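Local coordinates for uncharacterized protein (Pseudomonas syringae pv. tomato, PDB 3K4I) that is of unknown function but belongs to the RraA-like family and holds magnesium ions between the subunits of a three-chain assembly, at residues D18-E21 / H22-T25; T98-G101 / D102-H106; R194-E197 / Q198-R202. All coordinates share one frame; numbering follows the deposited sequence.

Contact 1 (D18-E21 / H22-T25)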
loop_
_atom_site.group_PDB
_atom_site.type_symbol
_atom_site.label_atom_id
_atom_site.label_comp_id
_atom_site.label_asym_id
_atom_site.label_seq_id
_atom_site.Cartn_x
_atom_site.Cartn_y
_atom_site.Cartn_z
ATOM N N ASP C 18 -0.496 12.215 -26.827
ATOM C CA ASP C 18 -1.937 12.355 -26.645
ATOM C C ASP C 18 -2.635 11.002 -26.648
ATOM O O ASP C 18 -3.494 10.745 -25.797
ATOM C CB ASP C 18 -2.549 13.340 -27.655
ATOM C CG ASP C 18 -2.013 14.759 -27.476
ATOM O OD1 ASP C 18 -1.704 15.131 -26.321
ATOM O OD2 ASP C 18 -1.878 15.493 -28.474
ATOM N N GLU C 19 -2.225 10.129 -27.569
ATOM C CA GLU C 19 -2.742 8.767 -27.653
ATOM C C GLU C 19 -2.622 7.993 -26.347
ATOM O O GLU C 19 -3.510 7.215 -26.027
ATOM C CB GLU C 19 -2.029 7.979 -28.728
ATOM C CG GLU C 19 -2.290 8.468 -30.129
ATOM C CD GLU C 19 -1.784 7.488 -31.160
ATOM O OE1 GLU C 19 -2.541 6.558 -31.492
ATOM O OE2 GLU C 19 -0.627 7.644 -31.620
ATOM N N CYS C 20 -1.527 8.214 -25.613
ATOM C CA CYS C 20 -1.268 7.538 -24.324
ATOM C C CYS C 20 -2.231 7.901 -23.194
ATOM O O CYS C 20 -2.253 7.250 -22.141
ATOM C CB CYS C 20 0.167 7.813 -23.884
ATOM S SG CYS C 20 1.368 6.753 -24.688
ATOM N N GLU C 21 -3.027 8.945 -23.406
ATOM C CA GLU C 21 -4.158 9.286 -22.530
ATOM C C GLU C 21 -5.144 8.139 -22.385
ATOM O O GLU C 21 -5.826 8.037 -21.369
ATOM C CB GLU C 21 -4.931 10.484 -23.091
ATOM C CG GLU C 21 -4.396 11.858 -22.716
ATOM C CD GLU C 21 -5.204 12.996 -23.336
ATOM O OE1 GLU C 21 -6.446 12.845 -23.540
ATOM O OE2 GLU C 21 -4.588 14.054 -23.628
ATOM N N HIS C 22 -5.239 7.301 -23.410
ATOM C CA HIS C 22 -6.201 6.197 -23.436
ATOM C C HIS C 22 -5.523 4.832 -23.449
ATOM O O HIS C 22 -6.155 3.828 -23.816
ATOM C CB HIS C 22 -7.131 6.315 -24.653
ATOM C CG HIS C 22 -7.739 7.674 -24.813
ATOM N ND1 HIS C 22 -8.914 8.040 -24.189
ATOM C CD2 HIS C 22 -7.337 8.754 -25.525
ATOM C CE1 HIS C 22 -9.213 9.286 -24.516
ATOM N NE2 HIS C 22 -8.270 9.742 -25.322
ATOM N N LEU C 23 -4.248 4.793 -23.043
ATOM C CA LEU C 23 -3.518 3.541 -22.973
ATOM C C LEU C 23 -3.114 3.232 -21.542
ATOM O O LEU C 23 -2.641 4.108 -20.826
ATOM C CB LEU C 23 -2.276 3.550 -23.889
ATOM C CG LEU C 23 -2.516 3.648 -25.397
ATOM C CD1 LEU C 23 -1.204 3.756 -26.187
ATOM C CD2 LEU C 23 -3.407 2.499 -25.963
ATOM N N ASP C 24 -3.300 1.973 -21.155
ATOM C CA ASP C 24 -2.942 1.462 -19.834
ATOM C C ASP C 24 -1.496 0.983 -19.863
ATOM O O ASP C 24 -0.977 0.597 -20.930
ATOM C CB ASP C 24 -3.795 0.220 -19.532
ATOM C CG ASP C 24 -5.277 0.524 -19.373
ATOM O OD1 ASP C 24 -6.080 -0.415 -19.523
ATOM O OD2 ASP C 24 -5.653 1.676 -19.072
ATOM N N THR C 25 -0.853 0.978 -18.695
ATOM C CA THR C 25 0.490 0.385 -18.588
ATOM C C THR C 25 0.557 -1.037 -19.120
ATOM O O THR C 25 1.588 -1.425 -19.689
ATOM C CB THR C 25 1.021 0.448 -17.151
ATOM O OG1 THR C 25 0.025 -0.048 -16.257
ATOM C CG2 THR C 25 1.369 1.915 -16.785
#

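Contact 2 (T98-G101 / D102-H106). With MG (magnesium ion), chain H.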
loop_
_atom_site.group_PDB
_atom_site.type_symbol
_atom_site.label_atom_id
_atom_site.label_comp_id
_atom_site.label_asym_id
_atom_site.label_seq_id
_atom_site.Cartn_x
_atom_site.Cartn_y
_atom_site.Cartn_z
ATOM N N THR C 98 13.957 10.891 1.933
ATOM C CA THR C 98 13.003 11.173 0.844
ATOM C C THR C 98 13.576 12.172 -0.156
ATOM O O THR C 98 14.414 13.017 0.193
ATOM C CB THR C 98 11.693 11.710 1.410
ATOM O OG1 THR C 98 11.964 12.873 2.196
ATOM C CG2 THR C 98 11.030 10.652 2.294
ATOM N N VAL C 99 13.138 12.063 -1.405
ATOM C CA VAL C 99 13.637 12.922 -2.469
ATOM C C VAL C 99 12.468 13.585 -3.209
ATOM O O VAL C 99 12.595 13.943 -4.384
ATOM C CB VAL C 99 14.598 12.195 -3.462
ATOM C CG1 VAL C 99 15.935 11.812 -2.782
ATOM C CG2 VAL C 99 13.953 10.994 -4.097
ATOM N N TRP C 100 11.353 13.763 -2.505
ATOM C CA TRP C 100 10.190 14.527 -3.056
ATOM C C TRP C 100 9.311 14.934 -1.878
ATOM O O TRP C 100 9.129 14.149 -0.939
ATOM C CB TRP C 100 9.374 13.673 -4.000
ATOM C CG TRP C 100 8.363 14.482 -4.788
ATOM C CD1 TRP C 100 7.044 14.661 -4.496
ATOM C CD2 TRP C 100 8.629 15.231 -5.973
ATOM N NE1 TRP C 100 6.446 15.484 -5.458
ATOM C CE2 TRP C 100 7.402 15.842 -6.369
ATOM C CE3 TRP C 100 9.785 15.427 -6.757
ATOM C CZ2 TRP C 100 7.303 16.674 -7.501
ATOM C CZ3 TRP C 100 9.706 16.266 -7.870
ATOM C CH2 TRP C 100 8.447 16.866 -8.248
ATOM N N GLY C 101 8.779 16.151 -1.903
ATOM C CA GLY C 101 7.881 16.584 -0.832
ATOM C C GLY C 101 6.996 17.720 -1.312
ATOM O O GLY C 101 6.815 17.872 -2.523
ATOM N N ASP C 102 6.485 18.504 -0.373
ATOM C CA ASP C 102 5.445 19.507 -0.678
ATOM C C ASP C 102 5.881 20.614 -1.622
ATOM O O ASP C 102 5.137 20.958 -2.564
ATOM C CB ASP C 102 4.792 20.081 0.597
ATOM C CG ASP C 102 5.793 20.665 1.613
ATOM O OD1 ASP C 102 7.009 20.861 1.352
ATOM O OD2 ASP C 102 5.315 20.955 2.736
ATOM N N ILE C 103 7.056 21.192 -1.360
ATOM C CA ILE C 103 7.584 22.275 -2.197
ATOM C C ILE C 103 7.674 21.829 -3.658
ATOM O O ILE C 103 7.139 22.504 -4.569
ATOM C CB ILE C 103 8.927 22.790 -1.664
ATOM C CG1 ILE C 103 8.736 23.544 -0.335
ATOM C CG2 ILE C 103 9.602 23.714 -2.658
ATOM C CD1 ILE C 103 10.073 23.879 0.373
HETATM N N MSE C 104 8.290 20.669 -3.866
HETATM C CA MSE C 104 8.468 20.131 -5.209
HETATM C C MSE C 104 7.113 19.815 -5.855
HETATM O O MSE C 104 6.922 20.071 -7.042
HETATM C CB MSE C 104 9.407 18.928 -5.185
HETATM C CG MSE C 104 10.761 19.353 -4.680
HETATM SE SE MSE C 104 11.889 17.888 -4.165
HETATM C CE MSE C 104 12.552 17.580 -5.902
ATOM N N THR C 105 6.183 19.270 -5.062
ATOM C CA THR C 105 4.821 19.003 -5.545
ATOM C C THR C 105 4.123 20.278 -6.000
ATOM O O THR C 105 3.587 20.314 -7.082
ATOM C CB THR C 105 3.957 18.385 -4.451
ATOM O OG1 THR C 105 4.545 17.146 -4.028
ATOM C CG2 THR C 105 2.552 18.152 -4.931
ATOM N N HIS C 106 4.128 21.309 -5.162
ATOM C CA HIS C 106 3.553 22.587 -5.565
ATOM C C HIS C 106 4.255 23.152 -6.785
ATOM O O HIS C 106 3.608 23.722 -7.669
ATOM C CB HIS C 106 3.522 23.602 -4.413
ATOM C CG HIS C 106 2.548 23.237 -3.338
ATOM N ND1 HIS C 106 1.185 23.359 -3.501
ATOM C CD2 HIS C 106 2.734 22.729 -2.097
ATOM C CE1 HIS C 106 0.574 22.947 -2.402
ATOM N NE2 HIS C 106 1.492 22.551 -1.539
HETATM MG MG MG H . 6.138 20.997 4.621
HETATM O O HOH W 1 7.587 19.705 4.112
HETATM O O HOH W 2 4.895 19.449 5.102
HETATM O O HOH W 3 6.702 20.934 6.540
HETATM O O HOH W 4 4.778 22.365 5.273
#

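Contact 3 (R194-E197 / Q198-R202). With MG (magnesium ion), chain E.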
loop_
_atom_site.group_PDB
_atom_site.type_symbol
_atom_site.label_atom_id
_atom_site.label_comp_id
_atom_site.label_asym_id
_atom_site.label_seq_id
_atom_site.Cartn_x
_atom_site.Cartn_y
_atom_site.Cartn_z
ATOM N N ARG C 194 -2.081 0.235 -28.900
ATOM C CA ARG C 194 -3.448 0.504 -29.306
ATOM C C ARG C 194 -4.136 -0.746 -29.891
ATOM O O ARG C 194 -5.339 -0.976 -29.676
ATOM C CB ARG C 194 -3.419 1.617 -30.341
ATOM C CG ARG C 194 -4.747 2.243 -30.543
ATOM C CD ARG C 194 -4.866 2.675 -31.960
ATOM N NE ARG C 194 -3.843 3.647 -32.344
ATOM C CZ ARG C 194 -3.918 4.395 -33.441
ATOM N NH1 ARG C 194 -4.981 4.306 -34.245
ATOM N NH2 ARG C 194 -2.951 5.254 -33.726
ATOM N N ALA C 195 -3.386 -1.507 -30.683
ATOM C CA ALA C 195 -3.850 -2.740 -31.284
ATOM C C ALA C 195 -4.124 -3.810 -30.220
ATOM O O ALA C 195 -5.110 -4.541 -30.304
ATOM C CB ALA C 195 -2.830 -3.235 -32.312
ATOM N N VAL C 196 -3.239 -3.919 -29.219
ATOM C CA VAL C 196 -3.488 -4.803 -28.082
ATOM C C VAL C 196 -4.808 -4.464 -27.355
ATOM O O VAL C 196 -5.622 -5.358 -27.070
ATOM C CB VAL C 196 -2.307 -4.751 -27.082
ATOM C CG1 VAL C 196 -2.656 -5.507 -25.786
ATOM C CG2 VAL C 196 -1.065 -5.326 -27.713
ATOM N N GLU C 197 -5.035 -3.178 -27.105
ATOM C CA GLU C 197 -6.245 -2.728 -26.420
ATOM C C GLU C 197 -7.474 -3.066 -27.245
ATOM O O GLU C 197 -8.473 -3.539 -26.699
ATOM C CB GLU C 197 -6.194 -1.224 -26.074
ATOM C CG GLU C 197 -5.201 -0.957 -24.923
ATOM C CD GLU C 197 -5.527 0.252 -24.049
ATOM O OE1 GLU C 197 -6.488 1.001 -24.382
ATOM O OE2 GLU C 197 -4.816 0.430 -23.023
ATOM N N GLN C 198 -7.388 -2.854 -28.560
ATOM C CA GLN C 198 -8.525 -3.169 -29.434
ATOM C C GLN C 198 -8.902 -4.647 -29.409
ATOM O O GLN C 198 -10.072 -4.978 -29.196
ATOM C CB GLN C 198 -8.293 -2.682 -30.870
ATOM C CG GLN C 198 -8.488 -1.179 -31.031
ATOM C CD GLN C 198 -7.923 -0.644 -32.338
ATOM O OE1 GLN C 198 -7.116 -1.308 -33.008
ATOM N NE2 GLN C 198 -8.351 0.564 -32.716
ATOM N N THR C 199 -7.904 -5.524 -29.584
ATOM C CA THR C 199 -8.113 -6.985 -29.519
ATOM C C THR C 199 -8.741 -7.400 -28.187
ATOM O O THR C 199 -9.692 -8.197 -28.148
ATOM C CB THR C 199 -6.790 -7.769 -29.752
ATOM O OG1 THR C 199 -6.330 -7.532 -31.089
ATOM C CG2 THR C 199 -7.010 -9.262 -29.559
ATOM N N GLU C 200 -8.223 -6.838 -27.101
ATOM C CA GLU C 200 -8.692 -7.171 -25.759
ATOM C C GLU C 200 -10.108 -6.699 -25.486
ATOM O O GLU C 200 -10.874 -7.371 -24.784
ATOM C CB GLU C 200 -7.810 -6.523 -24.719
ATOM C CG GLU C 200 -6.564 -7.241 -24.402
ATOM C CD GLU C 200 -5.948 -6.684 -23.141
ATOM O OE1 GLU C 200 -6.654 -5.928 -22.389
ATOM O OE2 GLU C 200 -4.770 -7.012 -22.903
ATOM N N ARG C 201 -10.443 -5.526 -26.014
ATOM C CA ARG C 201 -11.784 -4.990 -25.833
ATOM C C ARG C 201 -12.810 -5.932 -26.465
ATOM O O ARG C 201 -13.872 -6.173 -25.892
ATOM C CB ARG C 201 -11.888 -3.573 -26.388
ATOM C CG ARG C 201 -13.261 -2.918 -26.242
ATOM C CD ARG C 201 -13.182 -1.389 -26.170
ATOM N NE ARG C 201 -11.938 -0.866 -26.726
ATOM C CZ ARG C 201 -11.820 -0.230 -27.892
ATOM N NH1 ARG C 201 -10.614 0.179 -28.287
ATOM N NH2 ARG C 201 -12.883 0.001 -28.662
ATOM N N ARG C 202 -12.478 -6.494 -27.619
ATOM C CA ARG C 202 -13.397 -7.428 -28.277
ATOM C C ARG C 202 -13.488 -8.713 -27.454
ATOM O O ARG C 202 -14.556 -9.283 -27.298
ATOM C CB ARG C 202 -12.942 -7.721 -29.705
ATOM C CG ARG C 202 -12.960 -6.504 -30.626
ATOM C CD ARG C 202 -12.873 -6.930 -32.084
ATOM N NE ARG C 202 -11.523 -7.330 -32.485
ATOM C CZ ARG C 202 -10.660 -6.543 -33.130
ATOM N NH1 ARG C 202 -9.457 -7.010 -33.453
ATOM N NH2 ARG C 202 -10.998 -5.292 -33.455
HETATM MG MG MG E . -6.046 -4.129 -20.958
HETATM O O HOH W 5 -4.834 -5.361 -19.991
HETATM O O HOH W 6 -7.268 -2.740 -22.065
HETATM O O HOH W 7 -4.512 -3.863 -22.426
HETATM O O HOH W 8 -5.532 -2.820 -19.562
#

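Contact 1 (D18-E21 / H22-T25)
H22 lays one face of its imidazole against the side chain of its neighbour E21, in the turn that leads out of helix 14-19. The CB of E21 sits over the ring, 4.2 Å from the centroid of H22, as a CH-pi contact. With CG anti to the carbonyl carbon and beside the backbone N (chi1 -49°), the H22 ring is carried back over E21 and not out along the chain. The E21 side chain, extended beyond CG, runs alongside it and points the same way. Its OE1 stays 4.0 Å from NE2 of H22, a distance at which the charged atoms are not in contact; the carboxylate and ring planes are 42° apart.

L23 is buried. Its CG rests 3.8 Å from the carbonyl O of E19, and CD1 of L23 meets SG of C20 at 4.2 Å. Both of these buried side chains also touch V190 of helix 186-207, a place suited to small or branched apolar groups, and L23 touches E197 as well. Backbone bonds close the turn: H22 N donates to E19 O at 3.1 Å, and L23 N makes a weak bond to C20 O at 3.3 Å, each linking residues three apart, the spacing of a tight turn. The carboxylate of E19 turns elsewhere, to a salt bridge with R194.

The chemistry therefore splits by side. Exposed E21 and H22 could gain some electrostatic attraction if the imidazole were protonated, whereas C20 and L23 hold the turn to the protein through apolar packing.

Contact 2 (T98-G101 / D102-H106)
The N-terminal turn of helix 102-110, in an RraA-family chain, joins a Met-aromatic contact between W100 and M104 to a magnesium site at D102. M104, modelled as selenomethionine, sets its CB over the six-membered ring of W100, 3.6 Å from the centroid and almost exactly on the normal. Its chain then bends at chi3 (85°), which brings CE back to 3.6 Å from CE3 of W100, while SE lies oblique to the ring. The long, flexible side chain suits this place because it can follow the broad indole, whose other neighbours include T116 and I118 of strand 115-119.

G101 is the N-cap residue, and its backbone, at phi -158° and psi -157°, lies in a region that a residue with a CB rarely enters. Two groups of T105 grip its carbonyl: the backbone N of T105 reaches G101 O at 3.0 Å, and OG1 of T105 donates to the same oxygen at 2.8 Å from above the carbonyl plane. The hydroxyl also receives a weak, bent bond from W100, NE1 to OG1 of T105 being 2.9 Å. Threonine thus ties the indole and the loop carbonyl to the first turn.

D102 divides its carboxylate between two tasks. OD1 takes a weak bond from the N of I103 at 2.7 Å, which probably helps orient the group. E200 of the third subunit and four waters share the magnesium ion, and OD2 of D102 binds that metal at 2.1 Å.

Contact 3 (R194-E197 / Q198-R202)
Four consecutive alpha-helical bonds, from the N of Q198, T199, E200 and R201 back to the O of R194, A195, V196 and E197, run along this part of helix 186-207, that of T199 N to A195 O spanning 3.0 Å and nearly straight at 175°. Side chains then follow the same four-residue spacing. The OG1 of T199 adds a weak bond of 3.3 Å to A195 O, as a threonine hydroxyl in a helix readily does.

Q198 leans back over the preceding turn, its CG 3.4 Å from R194 O. Its amide runs beside the aliphatic part of R194, with NE2 of Q198 4.1 Å from CD of R194, and the amide and guanidinium planes stand 78° apart. The arginine's charge is directed to E19, with which it forms a salt bridge. E197 likewise looks outside the segment: its OE2 is hydrogen-bonded to OG of S27 and probably accepts from the backbone N of D24, which places a carboxylate at the beginning of helix 25-33.

V196 and E200 lie side by side, CG1 of V196 touching OE2 of E200 at 3.9 Å. Since CG of E200 is anti to its carbonyl carbon (chi1 -82°) and the chain extends beyond, the carboxylate reaches past the valine to the metal. OE1 of E200 binds magnesium at 2.4 Å, a role that suits a long acidic side chain. Four waters and D102 of the second subunit complete the shell of a metal site shared between subunits, in which one magnesium ion links acidic side chains of two chains.

How the contacts relate
Along the chain the contacts come in the order 1, 2, 3, each closing before the next opens. Contacts 1 and 3 are neighbours, their centres about 13 Å apart: the turn between helices 14-19 and 25-33 packs on helix 186-207. Contact 2 stands apart at the start of helix 102-110, its centre about 26 Å from that of contact 1 and about 37 Å from that of contact 3, on the opposite side of the chain's centre from the latter. That separation disappears in the assembly, where contact 3 of one chain faces contact 2 of another across a shared magnesium ion. The turn after helix 14-19 thus abuts helix 186-207, whose E200 reaches the metal shared with a neighbouring subunit.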